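Local coordinates for protein imidazolonepropionase (Unidentified, PDB 2Q09) that catalyses the hydrolytic opening of the imidazolone ring of 4-imidazolone-5-propanoate to N-formimidoyl-L-glutamate, the third step of histidine degradation, at residues N4-W9 against G33-R38; G79-E84 against I105-A110; E133-V138 against V326-A331. All coordinates share one frame; numbering follows the deposited sequence.

Contact 1. Residues N4-W9 against G33-R38; sequences NCERVW and GVHEGR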
loop_
_atom_site.group_PDB
_atom_site.type_symbol
_atom_site.label_atom_id
_atom_site.label_comp_id
_atom_site.label_asym_id
_atom_site.label_seq_id
_atom_site.Cartn_x
_atom_site.Cartn_y
_atom_site.Cartn_z
ATOM N N ASN A 4 -3.369 22.947 -25.159
ATOM C CA ASN A 4 -3.652 24.095 -24.241
ATOM C C ASN A 4 -3.472 23.701 -22.773
ATOM O O ASN A 4 -4.440 23.532 -22.035
ATOM C CB ASN A 4 -5.075 24.618 -24.487
ATOM C CG ASN A 4 -6.075 23.498 -24.739
ATOM O OD1 ASN A 4 -6.212 22.577 -23.938
ATOM N ND2 ASN A 4 -6.784 23.576 -25.853
ATOM N N CYS A 5 -2.215 23.570 -22.358
ATOM C CA CYS A 5 -1.870 23.199 -20.989
ATOM C C CYS A 5 -0.622 23.932 -20.486
ATOM O O CYS A 5 0.262 24.279 -21.270
ATOM C CB CYS A 5 -1.669 21.686 -20.906
ATOM S SG CYS A 5 -1.051 20.948 -22.430
ATOM N N GLU A 6 -0.556 24.161 -19.177
ATOM C CA GLU A 6 0.560 24.886 -18.569
ATOM C C GLU A 6 1.950 24.268 -18.657
ATOM O O GLU A 6 2.931 24.985 -18.858
ATOM C CB GLU A 6 0.255 25.194 -17.097
ATOM C CG GLU A 6 -0.371 24.050 -16.306
ATOM C CD GLU A 6 -1.883 24.115 -16.297
ATOM O OE1 GLU A 6 -2.474 24.251 -17.382
ATOM O OE2 GLU A 6 -2.480 24.025 -15.208
ATOM N N ARG A 7 2.043 22.952 -18.513
ATOM C CA ARG A 7 3.340 22.294 -18.541
ATOM C C ARG A 7 3.375 21.179 -19.573
ATOM O O ARG A 7 2.378 20.505 -19.803
ATOM C CB ARG A 7 3.645 21.740 -17.143
ATOM C CG ARG A 7 3.120 22.639 -16.013
ATOM C CD ARG A 7 3.543 22.168 -14.626
ATOM N NE ARG A 7 3.153 23.120 -13.590
ATOM C CZ ARG A 7 1.899 23.354 -13.210
ATOM N NH1 ARG A 7 0.902 22.699 -13.778
ATOM N NH2 ARG A 7 1.647 24.250 -12.270
ATOM N N VAL A 8 4.531 20.997 -20.205
ATOM C CA VAL A 8 4.678 19.957 -21.217
ATOM C C VAL A 8 6.037 19.271 -21.155
ATOM O O VAL A 8 7.077 19.922 -21.049
ATOM C CB VAL A 8 4.489 20.517 -22.653
ATOM C CG1 VAL A 8 4.822 19.435 -23.683
ATOM C CG2 VAL A 8 3.066 20.992 -22.847
ATOM N N TRP A 9 6.003 17.945 -21.200
ATOM C CA TRP A 9 7.202 17.125 -21.184
ATOM C C TRP A 9 7.369 16.577 -22.593
ATOM O O TRP A 9 6.566 15.764 -23.049
ATOM C CB TRP A 9 7.049 15.976 -20.179
ATOM C CG TRP A 9 7.282 16.404 -18.775
ATOM C CD1 TRP A 9 8.428 16.250 -18.052
ATOM C CD2 TRP A 9 6.375 17.130 -17.942
ATOM N NE1 TRP A 9 8.295 16.843 -16.821
ATOM C CE2 TRP A 9 7.041 17.396 -16.728
ATOM C CE3 TRP A 9 5.063 17.594 -18.105
ATOM C CZ2 TRP A 9 6.442 18.096 -15.679
ATOM C CZ3 TRP A 9 4.465 18.293 -17.058
ATOM C CH2 TRP A 9 5.157 18.538 -15.868
ATOM N N GLY A 33 1.349 16.676 -21.757
ATOM C CA GLY A 33 0.987 17.988 -21.250
ATOM C C GLY A 33 0.021 17.872 -20.089
ATOM O O GLY A 33 -0.844 16.997 -20.077
ATOM N N VAL A 34 0.165 18.740 -19.098
ATOM C CA VAL A 34 -0.724 18.676 -17.953
ATOM C C VAL A 34 -1.533 19.954 -17.797
ATOM O O VAL A 34 -1.085 21.043 -18.152
ATOM C CB VAL A 34 0.066 18.407 -16.645
ATOM C CG1 VAL A 34 0.936 17.168 -16.811
ATOM C CG2 VAL A 34 0.907 19.609 -16.270
ATOM N N HIS A 35 -2.745 19.807 -17.279
ATOM C CA HIS A 35 -3.603 20.952 -17.046
ATOM C C HIS A 35 -4.375 20.735 -15.761
ATOM O O HIS A 35 -5.094 19.748 -15.616
ATOM C CB HIS A 35 -4.575 21.165 -18.205
ATOM C CG HIS A 35 -5.322 22.454 -18.115
ATOM N ND1 HIS A 35 -4.683 23.678 -18.105
ATOM C CD2 HIS A 35 -6.643 22.717 -17.985
ATOM C CE1 HIS A 35 -5.581 24.637 -17.967
ATOM N NE2 HIS A 35 -6.779 24.083 -17.892
ATOM N N GLU A 36 -4.210 21.661 -14.829
ATOM C CA GLU A 36 -4.888 21.588 -13.547
ATOM C C GLU A 36 -4.731 20.222 -12.882
ATOM O O GLU A 36 -5.713 19.546 -12.566
ATOM C CB GLU A 36 -6.363 21.956 -13.727
ATOM C CG GLU A 36 -6.582 23.463 -13.836
ATOM C CD GLU A 36 -7.961 23.842 -14.331
ATOM O OE1 GLU A 36 -8.951 23.272 -13.838
ATOM O OE2 GLU A 36 -8.055 24.724 -15.208
ATOM N N GLY A 37 -3.476 19.829 -12.684
ATOM C CA GLY A 37 -3.148 18.574 -12.027
ATOM C C GLY A 37 -3.459 17.276 -12.751
ATOM O O GLY A 37 -3.296 16.205 -12.175
ATOM N N ARG A 38 -3.900 17.355 -14.003
ATOM C CA ARG A 38 -4.228 16.154 -14.755
ATOM C C ARG A 38 -3.532 16.072 -16.099
ATOM O O ARG A 38 -3.081 17.081 -16.644
ATOM C CB ARG A 38 -5.734 16.072 -14.986
ATOM C CG ARG A 38 -6.546 15.945 -13.717
ATOM C CD ARG A 38 -8.013 15.753 -14.026
ATOM N NE ARG A 38 -8.793 15.619 -12.801
ATOM C CZ ARG A 38 -9.062 14.467 -12.195
ATOM N NH1 ARG A 38 -8.627 13.323 -12.702
ATOM N NH2 ARG A 38 -9.747 14.464 -11.061
#
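R7 pairs with V34 and V8 with G33 where strands 7-9 and 33-35 run antiparallel, their axes 4.8 Å apart at closest approach and their directions 157° apart. R7 and V34 form the hydrogen-bonded pair, through V34 N to R7 O at 2.9 Å. At the non-hydrogen-bonded pair of V8 and G33 the alpha carbons come within 4.2 Å, and G33 CA also makes a CA-H...O contact with R7 O. C5 SG lies against G33 CA at 3.8 Å.

On the face carrying R7 and V34, V34 CG2 sits between R7 CB, at 3.6 Å, and the edge of the W9 ring, and it also lies at the edge of the R7 guanidinium; V34 CG1 meets W9 CZ3 at 3.7 Å. Beyond the paired residues, the bend of E6 at chi2 (-93°) turns CD toward the type I' turn H35-R38. E6 OE2 takes E36 N at 3.0 Å from above the carboxylate plane, which fastens the carboxylate to the turn backbone. As modelled, E6 OE1 also accepts from H35 ND1 at 2.4 Å, a length too short to be trusted, with carboxylate and imidazole planes 87° apart.

Strand 30-35 lies between strands 7-10 and 38-44 in a four-stranded mixed sheet, completed by strand 57-58 beside 7-10; W9 packs edge-to-face on F375 and touches strand 395-400.

Contact 2. Residues G79-E84 against I105-A110; sequences GSRAEE and ISTVRA. With DI6 (3-[(4S)-2,5-dioxoimidazolidin-4-yl]propanoic acid), chain C.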
loop_
_atom_site.group_PDB
_atom_site.type_symbol
_atom_site.label_atom_id
_atom_site.label_comp_id
_atom_site.label_asym_id
_atom_site.label_seq_id
_atom_site.Cartn_x
_atom_site.Cartn_y
_atom_site.Cartn_z
ATOM N N GLY A 79 9.370 2.925 18.720
ATOM C CA GLY A 79 10.056 1.771 19.269
ATOM C C GLY A 79 10.826 0.966 18.240
ATOM O O GLY A 79 10.839 1.294 17.042
ATOM N N SER A 80 11.473 -0.099 18.706
ATOM C CA SER A 80 12.245 -0.971 17.830
ATOM C C SER A 80 12.166 -2.415 18.321
ATOM O O SER A 80 12.327 -2.690 19.515
ATOM C CB SER A 80 13.711 -0.523 17.796
ATOM O OG SER A 80 14.476 -1.346 16.926
ATOM N N ARG A 81 11.929 -3.335 17.389
ATOM C CA ARG A 81 11.836 -4.748 17.719
ATOM C C ARG A 81 13.157 -5.445 17.373
ATOM O O ARG A 81 13.243 -6.674 17.392
ATOM C CB ARG A 81 10.694 -5.378 16.921
ATOM C CG ARG A 81 9.365 -4.615 17.040
ATOM C CD ARG A 81 8.451 -5.213 18.074
ATOM N NE ARG A 81 7.714 -6.341 17.512
ATOM C CZ ARG A 81 6.664 -6.284 16.698
ATOM N NH1 ARG A 81 6.171 -5.123 16.318
ATOM N NH2 ARG A 81 6.099 -7.415 16.274
ATOM N N ALA A 82 14.180 -4.653 17.061
ATOM C CA ALA A 82 15.492 -5.178 16.685
ATOM C C ALA A 82 16.147 -6.030 17.772
ATOM O O ALA A 82 16.661 -7.122 17.505
ATOM C CB ALA A 82 16.415 -4.023 16.314
ATOM N N GLU A 83 16.148 -5.523 19.002
ATOM C CA GLU A 83 16.758 -6.258 20.105
ATOM C C GLU A 83 16.046 -7.577 20.336
ATOM O O GLU A 83 16.667 -8.600 20.621
ATOM C CB GLU A 83 16.739 -5.412 21.375
ATOM C CG GLU A 83 17.836 -4.371 21.387
ATOM C CD GLU A 83 17.721 -3.405 22.545
ATOM O OE1 GLU A 83 16.852 -2.509 22.486
ATOM O OE2 GLU A 83 18.493 -3.546 23.514
ATOM N N GLU A 84 14.727 -7.542 20.217
ATOM C CA GLU A 84 13.914 -8.731 20.383
ATOM C C GLU A 84 14.318 -9.750 19.314
ATOM O O GLU A 84 14.430 -10.949 19.594
ATOM C CB GLU A 84 12.440 -8.355 20.222
ATOM C CG GLU A 84 11.474 -9.495 20.344
ATOM C CD GLU A 84 10.071 -9.075 19.971
ATOM O OE1 GLU A 84 9.601 -8.037 20.487
ATOM O OE2 GLU A 84 9.444 -9.786 19.161
ATOM N N ILE A 105 2.870 -6.190 21.033
ATOM C CA ILE A 105 2.477 -5.344 22.149
ATOM C C ILE A 105 3.558 -4.317 22.486
ATOM O O ILE A 105 3.237 -3.204 22.910
ATOM C CB ILE A 105 2.107 -6.178 23.415
ATOM C CG1 ILE A 105 1.483 -5.267 24.473
ATOM C CG2 ILE A 105 3.323 -6.857 23.984
ATOM C CD1 ILE A 105 0.234 -4.532 24.000
ATOM N N SER A 106 4.834 -4.656 22.294
ATOM C CA SER A 106 5.867 -3.671 22.597
ATOM C C SER A 106 5.754 -2.485 21.632
ATOM O O SER A 106 5.978 -1.335 22.015
ATOM C CB SER A 106 7.276 -4.285 22.536
ATOM O OG SER A 106 7.637 -4.696 21.232
ATOM N N THR A 107 5.395 -2.752 20.383
ATOM C CA THR A 107 5.243 -1.665 19.424
ATOM C C THR A 107 4.038 -0.815 19.837
ATOM O O THR A 107 4.037 0.408 19.689
ATOM C CB THR A 107 5.019 -2.193 17.995
ATOM O OG1 THR A 107 6.187 -2.897 17.550
ATOM C CG2 THR A 107 4.759 -1.037 17.044
ATOM N N VAL A 108 3.000 -1.472 20.341
ATOM C CA VAL A 108 1.808 -0.760 20.786
ATOM C C VAL A 108 2.131 0.162 21.968
ATOM O O VAL A 108 1.738 1.333 21.996
ATOM C CB VAL A 108 0.700 -1.746 21.201
ATOM C CG1 VAL A 108 -0.474 -0.983 21.817
ATOM C CG2 VAL A 108 0.225 -2.525 19.984
ATOM N N ARG A 109 2.865 -0.355 22.946
ATOM C CA ARG A 109 3.218 0.465 24.099
ATOM C C ARG A 109 4.108 1.639 23.685
ATOM O O ARG A 109 3.905 2.773 24.124
ATOM C CB ARG A 109 3.925 -0.383 25.161
ATOM C CG ARG A 109 3.057 -1.508 25.728
ATOM C CD ARG A 109 3.735 -2.164 26.915
ATOM N NE ARG A 109 3.057 -3.369 27.391
ATOM C CZ ARG A 109 1.786 -3.429 27.767
ATOM N NH1 ARG A 109 1.022 -2.347 27.724
ATOM N NH2 ARG A 109 1.274 -4.573 28.199
ATOM N N ALA A 110 5.095 1.368 22.843
ATOM C CA ALA A 110 5.990 2.423 22.391
ATOM C C ALA A 110 5.226 3.480 21.593
ATOM O O ALA A 110 5.482 4.680 21.725
ATOM C CB ALA A 110 7.112 1.833 21.534
HETATM N N1 DI6 C . 0.266 -9.315 9.919
HETATM C C2 DI6 C . 1.574 -8.978 9.895
HETATM O O2 DI6 C . 2.488 -9.615 9.404
HETATM C C3 DI6 C . 1.670 -7.607 10.609
HETATM N N4 DI6 C . 0.262 -7.350 10.982
HETATM C C5 DI6 C . -0.476 -8.387 10.538
HETATM O O5 DI6 C . -1.688 -8.467 10.676
HETATM C C6 DI6 C . 2.586 -7.688 11.821
HETATM C C7 DI6 C . 2.712 -6.353 12.560
HETATM C C8 DI6 C . 3.632 -6.377 13.790
HETATM O O9 DI6 C . 4.020 -5.281 14.236
HETATM O O10 DI6 C . 3.972 -7.469 14.313
#
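R81 reaches T107 through a side chain folded at two successive bonds: chi2 of -97° turns CD aside, and chi3 of -83° turns NE again. The two side chains cross at about a right angle. R81 NH1 donates to T107 OG1 at 2.5 Å, a bent bond (140° at the hydrogen) and unusually short as modelled, with the hydroxyl oxygen tilted from the guanidinium plane.

The same NH1 gives a much straighter bond to DI6 O9 at 3.0 Å, while NH2 donates to DI6 O10 at 2.9 Å, again nearly straight. Two nitrogens on two oxygens, with DI6 C8 in the guanidinium plane, make a bidentate grip on the inhibitor's propionate; T107 is a second-shell residue that may help fix the rotation of the guanidinium.

S106 OG approaches R81 CD at 3.3 Å, but it is hydrogen-bonded to G103 O, and E84 OE1 likewise takes G103 N. Farther along, A110 CB rests on G79 CA at 3.7 Å.

R81 is the N-cap residue of helix 82-89, and the bound propionate identifies this junction with helix 104-113 as the carboxylate-recognition end of the HutI active-site pocket, where Y144, H177, Q245 and T322 also hydrogen-bond DI6.

Contact 3. Residues E133-V138 against V326-A331; sequences EGVTTV and VSLRMA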
loop_
_atom_site.group_PDB
_atom_site.type_symbol
_atom_site.label_atom_id
_atom_site.label_comp_id
_atom_site.label_asym_id
_atom_site.label_seq_id
_atom_site.Cartn_x
_atom_site.Cartn_y
_atom_site.Cartn_z
ATOM N N GLU A 133 12.162 6.454 -4.407
ATOM C CA GLU A 133 12.036 5.234 -5.198
ATOM C C GLU A 133 10.988 5.458 -6.279
ATOM O O GLU A 133 10.844 4.642 -7.189
ATOM C CB GLU A 133 11.566 4.047 -4.356
ATOM C CG GLU A 133 12.569 3.472 -3.398
ATOM C CD GLU A 133 12.221 2.041 -3.003
ATOM O OE1 GLU A 133 11.021 1.740 -2.840
ATOM O OE2 GLU A 133 13.149 1.222 -2.848
ATOM N N GLY A 134 10.228 6.541 -6.151
ATOM C CA GLY A 134 9.198 6.833 -7.131
ATOM C C GLY A 134 7.776 6.633 -6.625
ATOM O O GLY A 134 6.834 6.680 -7.409
ATOM N N VAL A 135 7.604 6.412 -5.325
ATOM C CA VAL A 135 6.255 6.220 -4.787
ATOM C C VAL A 135 5.564 7.581 -4.670
ATOM O O VAL A 135 6.083 8.492 -4.027
ATOM C CB VAL A 135 6.286 5.549 -3.401
ATOM C CG1 VAL A 135 4.864 5.430 -2.847
ATOM C CG2 VAL A 135 6.915 4.149 -3.510
ATOM N N THR A 136 4.399 7.718 -5.295
ATOM C CA THR A 136 3.675 8.987 -5.270
ATOM C C THR A 136 2.383 8.911 -4.468
ATOM O O THR A 136 1.777 9.936 -4.158
ATOM C CB THR A 136 3.384 9.473 -6.700
ATOM O OG1 THR A 136 2.774 8.416 -7.449
ATOM C CG2 THR A 136 4.683 9.895 -7.379
ATOM N N THR A 137 1.960 7.695 -4.141
ATOM C CA THR A 137 0.771 7.475 -3.318
ATOM C C THR A 137 1.089 6.320 -2.376
ATOM O O THR A 137 1.514 5.246 -2.818
ATOM C CB THR A 137 -0.474 7.082 -4.147
ATOM O OG1 THR A 137 -0.873 8.176 -4.978
ATOM C CG2 THR A 137 -1.631 6.714 -3.214
ATOM N N VAL A 138 0.907 6.542 -1.080
ATOM C CA VAL A 138 1.173 5.500 -0.096
ATOM C C VAL A 138 -0.016 5.361 0.847
ATOM O O VAL A 138 -0.650 6.349 1.203
ATOM C CB VAL A 138 2.455 5.809 0.735
ATOM C CG1 VAL A 138 2.307 7.150 1.470
ATOM C CG2 VAL A 138 2.709 4.695 1.743
ATOM N N VAL A 326 11.972 -0.773 4.261
ATOM C CA VAL A 326 11.381 0.396 3.636
ATOM C C VAL A 326 11.785 0.509 2.177
ATOM O O VAL A 326 12.639 1.316 1.809
ATOM C CB VAL A 326 11.790 1.666 4.383
ATOM C CG1 VAL A 326 11.073 2.877 3.790
ATOM C CG2 VAL A 326 11.440 1.513 5.868
ATOM N N SER A 327 11.162 -0.322 1.355
ATOM C CA SER A 327 11.443 -0.338 -0.067
ATOM C C SER A 327 10.300 -1.023 -0.808
ATOM O O SER A 327 9.971 -2.181 -0.529
ATOM C CB SER A 327 12.744 -1.098 -0.341
ATOM O OG SER A 327 13.016 -1.138 -1.732
ATOM N N LEU A 328 9.683 -0.310 -1.743
ATOM C CA LEU A 328 8.608 -0.901 -2.527
ATOM C C LEU A 328 9.246 -1.744 -3.626
ATOM O O LEU A 328 8.781 -2.835 -3.944
ATOM C CB LEU A 328 7.725 0.173 -3.171
ATOM C CG LEU A 328 6.679 -0.378 -4.151
ATOM C CD1 LEU A 328 5.734 -1.329 -3.417
ATOM C CD2 LEU A 328 5.894 0.770 -4.780
ATOM N N ARG A 329 10.320 -1.224 -4.206
ATOM C CA ARG A 329 10.996 -1.943 -5.275
ATOM C C ARG A 329 11.586 -3.275 -4.830
ATOM O O ARG A 329 11.616 -4.226 -5.608
ATOM C CB ARG A 329 12.055 -1.050 -5.926
ATOM C CG ARG A 329 11.397 0.095 -6.710
ATOM C CD ARG A 329 12.396 1.018 -7.379
ATOM N NE ARG A 329 13.153 0.342 -8.425
ATOM C CZ ARG A 329 14.062 0.949 -9.182
ATOM N NH1 ARG A 329 14.309 2.242 -9.003
ATOM N NH2 ARG A 329 14.738 0.276 -10.101
HETATM N N MSE A 330 12.033 -3.361 -3.579
HETATM C CA MSE A 330 12.583 -4.619 -3.075
HETATM C C MSE A 330 11.410 -5.603 -3.046
HETATM O O MSE A 330 11.559 -6.795 -3.330
HETATM C CB MSE A 330 13.141 -4.441 -1.661
HETATM C CG MSE A 330 13.793 -5.686 -1.079
HETATM SE SE MSE A 330 15.456 -6.158 -2.008
HETATM C CE MSE A 330 14.885 -7.790 -2.858
ATOM N N ALA A 331 10.231 -5.091 -2.711
ATOM C CA ALA A 331 9.039 -5.931 -2.658
ATOM C C ALA A 331 8.709 -6.462 -4.051
ATOM O O ALA A 331 8.271 -7.604 -4.212
ATOM C CB ALA A 331 7.851 -5.135 -2.110
HETATM O O HOH W 1 14.306 2.378 -0.087
#
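E133 sends its carboxylate to S327 and L328 on an extended chain: CG lies anti to the carbonyl carbon (chi1 -72°) and CD continues outward (chi2 -159°). On the other side S327 OG is anti to its backbone N (chi1 179°), which sets the hydroxyl where it donates to E133 OE2 at 2.6 Å. E133 OE1 accepts L328 N at 2.7 Å, and both of these bonds use syn lone pairs. R329 N adds a weak bond to the same OE1 at 3.3 Å. A water bridges weakly to E133 OE2 and, at 2.7 Å, to V326 O.

S327 OG does double duty, accepting M330 N at 3.1 Å as the N-cap of helix 328-339 while donating a hydrogen bond to E133 OE2. The carboxylate therefore covers amides of the first helical turn, where the helix dipole would favour its negative charge. Beside the polar contact, V135 CG2 packs on L328 CD2 at 3.8 Å, the two side chains crossing obliquely. The guanidinium of R329 is directed to Q394 and the carbonyl of L386.

G134 ends helix 116-133 in a Schellman motif before strand 135-141 starts. The contact thus joins a helix-to-strand turn of the amidohydrolase TIM barrel to an N-capped helix start, with a glutamate from outside that helix supplementing its serine cap.

How the contacts relate
From the N terminus, contact 1 closes first, returning the chain from 33-38 to 4-9 over 23 intervening residues and tying together two strands of the small mixed sheet. Contact 2 then closes a short, largely helical excursion within the amidohydrolase region, at the ligand pocket. Contact 3 spans 187 residues, bringing helix 328-339 back to the start of strand 135-141. The three follow in series; none nests or crosses. Contacts 1 and 2 lie on opposite sides of the chain's centre, their own centres about 46 Å apart, while contact 3 is buried about 9 Å from that centre, with its nearest atoms about 11 Å from those of either of the others.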